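Local coordinates for 3-keto-5-aminohexanoate cleavage protein (Archaeoglobus fulgidus, PDB 3LOT) that probably cleaves 3-keto-5-aminohexanoate in a zinc-dependent reaction, as a TIM-barrel member of the beta-keto acid cleavage family, at residues D[65-69]-D[102-107]. Residues are numbered along the deposited sequence; the frame is centred on the assembly and turned at random.
Sequences VEVFR and KVVPAL
Phe68 meets Val103 where two neighbouring outer helices of a TIM barrel pack side by side against the strands: helix 65-78 comes after strand 48-54, and helix 103-107 comes after strand 82-85. The short segments run in broadly the same direction, their axes 49° apart with a closest approach of 10.2 Å. The inner side of the contact is the tight one. CG2 of Val103 sits over one face of the Phe68 ring, 3.7 Å from CG and displaced from the ring centre, a CH-pi contact. A chi1 of 74° puts CG1 of Val103 between the backbone N and the carbonyl carbon and leaves CG2 anti to that N, which directs CG2 onto the ring. CD2 of Leu107 fills in beside it, 3.9 Å from CB of Phe68. Beneath, Phe68 rests on Ala53 and Val85 of the barrel strands, its side chain about 5 Å from that of zinc ligand His52 at the nearest atoms, which places this packing next to the zinc site. Toward solvent the contact loosens: Glu66 is exposed, Arg69 partly so, and CD1 of Leu107, over one guanidinium face, stays 4.1 Å from NH1 of Arg69. Bent at chi3, Arg69 donates a hydrogen bond from NH1 to Ala106 O (3.2 Å), fairly straight at 157° but coming from well above the carbonyl plane. Glu66 anchors NE through a salt bridge, NE to OE1 2.7 Å; OE1 offers its syn lone pair and lies nearly in the guanidinium plane. Shortening Arg69 to an alanine would remove NH1 and NE, and is likely to leave the Glu66 carboxylate without this cationic mate and Ala106 O without its donor from the other helix. That same oxygen also accepts a hydrogen bond from ND2 of Asn313.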
loop_
_atom_site.group_PDB
_atom_site.type_symbol
_atom_site.label_atom_id
_atom_site.label_comp_id
_atom_site.label_asym_id
_atom_site.label_seq_id
_atom_site.Cartn_x
_atom_site.Cartn_y
_atom_site.Cartn_z
ATOM N N VAL D 65 -18.220 -35.679 -17.114
ATOM C CA VAL D 65 -19.281 -35.308 -16.179
ATOM C C VAL D 65 -19.884 -36.528 -15.480
ATOM O O VAL D 65 -20.443 -36.399 -14.395
ATOM C CB VAL D 65 -20.419 -34.438 -16.824
ATOM C CG1 VAL D 65 -19.856 -33.132 -17.393
ATOM C CG2 VAL D 65 -21.183 -35.228 -17.875
ATOM N N GLU D 66 -19.787 -37.714 -16.078
ATOM C CA GLU D 66 -20.228 -38.908 -15.364
ATOM C C GLU D 66 -19.366 -39.250 -14.154
ATOM O O GLU D 66 -19.893 -39.786 -13.159
ATOM C CB GLU D 66 -20.381 -40.106 -16.280
ATOM C CG GLU D 66 -21.618 -39.985 -17.231
ATOM C CD GLU D 66 -22.703 -38.937 -16.827
ATOM O OE1 GLU D 66 -23.249 -38.984 -15.685
ATOM O OE2 GLU D 66 -23.032 -38.085 -17.703
ATOM N N VAL D 67 -18.088 -38.888 -14.217
ATOM C CA VAL D 67 -17.194 -39.077 -13.075
ATOM C C VAL D 67 -17.501 -38.036 -12.002
ATOM O O VAL D 67 -17.661 -38.347 -10.807
ATOM C CB VAL D 67 -15.686 -39.044 -13.508
ATOM C CG1 VAL D 67 -14.758 -39.223 -12.302
ATOM C CG2 VAL D 67 -15.412 -40.171 -14.581
ATOM N N PHE D 68 -17.615 -36.789 -12.416
ATOM C CA PHE D 68 -18.240 -35.806 -11.514
ATOM C C PHE D 68 -19.554 -36.258 -10.897
ATOM O O PHE D 68 -19.775 -36.069 -9.693
ATOM C CB PHE D 68 -18.479 -34.486 -12.217
ATOM C CG PHE D 68 -17.267 -33.634 -12.297
ATOM C CD1 PHE D 68 -16.838 -32.928 -11.175
ATOM C CD2 PHE D 68 -16.562 -33.520 -13.480
ATOM C CE1 PHE D 68 -15.731 -32.113 -11.221
ATOM C CE2 PHE D 68 -15.459 -32.708 -13.557
ATOM C CZ PHE D 68 -15.028 -31.994 -12.416
ATOM N N ARG D 69 -20.439 -36.805 -11.715
ATOM C CA ARG D 69 -21.775 -37.141 -11.220
ATOM C C ARG D 69 -21.649 -38.192 -10.117
ATOM O O ARG D 69 -22.281 -38.069 -9.051
ATOM C CB ARG D 69 -22.714 -37.595 -12.321
ATOM C CG ARG D 69 -24.163 -37.700 -11.810
ATOM C CD ARG D 69 -25.110 -38.205 -12.832
ATOM N NE ARG D 69 -24.945 -37.588 -14.143
ATOM C CZ ARG D 69 -25.449 -36.414 -14.508
ATOM N NH1 ARG D 69 -26.146 -35.657 -13.652
ATOM N NH2 ARG D 69 -25.249 -35.978 -15.751
ATOM N N LYS D 102 -19.622 -27.697 -18.880
ATOM C CA LYS D 102 -20.750 -28.665 -19.043
ATOM C C LYS D 102 -21.206 -29.341 -17.754
ATOM O O LYS D 102 -22.338 -29.813 -17.646
ATOM C CB LYS D 102 -20.372 -29.753 -20.034
ATOM C CG LYS D 102 -20.218 -29.234 -21.419
ATOM C CD LYS D 102 -19.953 -30.347 -22.406
ATOM C CE LYS D 102 -20.403 -29.950 -23.845
ATOM N NZ LYS D 102 -19.466 -30.615 -24.826
ATOM N N VAL D 103 -20.308 -29.404 -16.788
ATOM C CA VAL D 103 -20.631 -29.933 -15.488
ATOM C C VAL D 103 -21.759 -29.133 -14.833
ATOM O O VAL D 103 -22.516 -29.710 -14.068
ATOM C CB VAL D 103 -19.355 -30.001 -14.570
ATOM C CG1 VAL D 103 -18.926 -28.622 -14.066
ATOM C CG2 VAL D 103 -19.589 -30.931 -13.422
ATOM N N VAL D 104 -21.909 -27.841 -15.173
ATOM C CA VAL D 104 -22.887 -26.968 -14.485
ATOM C C VAL D 104 -24.335 -27.308 -14.893
ATOM O O VAL D 104 -25.166 -27.531 -14.018
ATOM C CB VAL D 104 -22.499 -25.471 -14.548
ATOM C CG1 VAL D 104 -23.580 -24.578 -13.971
ATOM C CG2 VAL D 104 -21.153 -25.239 -13.779
ATOM N N PRO D 105 -24.619 -27.447 -16.190
ATOM C CA PRO D 105 -25.958 -27.878 -16.575
ATOM C C PRO D 105 -26.240 -29.363 -16.301
ATOM O O PRO D 105 -27.388 -29.735 -16.009
ATOM C CB PRO D 105 -25.999 -27.577 -18.079
ATOM C CG PRO D 105 -24.570 -27.463 -18.473
ATOM C CD PRO D 105 -23.940 -26.807 -17.322
ATOM N N ALA D 106 -25.208 -30.194 -16.362
ATOM C CA ALA D 106 -25.355 -31.610 -16.014
ATOM C C ALA D 106 -25.692 -31.817 -14.531
ATOM O O ALA D 106 -26.632 -32.559 -14.181
ATOM C CB ALA D 106 -24.122 -32.390 -16.417
ATOM N N LEU D 107 -24.916 -31.184 -13.651
ATOM C CA LEU D 107 -25.046 -31.405 -12.205
ATOM C C LEU D 107 -25.836 -30.332 -11.456
ATOM O O LEU D 107 -26.298 -30.591 -10.349
ATOM C CB LEU D 107 -23.670 -31.595 -11.525
ATOM C CG LEU D 107 -23.018 -32.992 -11.568
ATOM C CD1 LEU D 107 -22.779 -33.416 -12.948
ATOM C CD2 LEU D 107 -21.739 -33.008 -10.771
#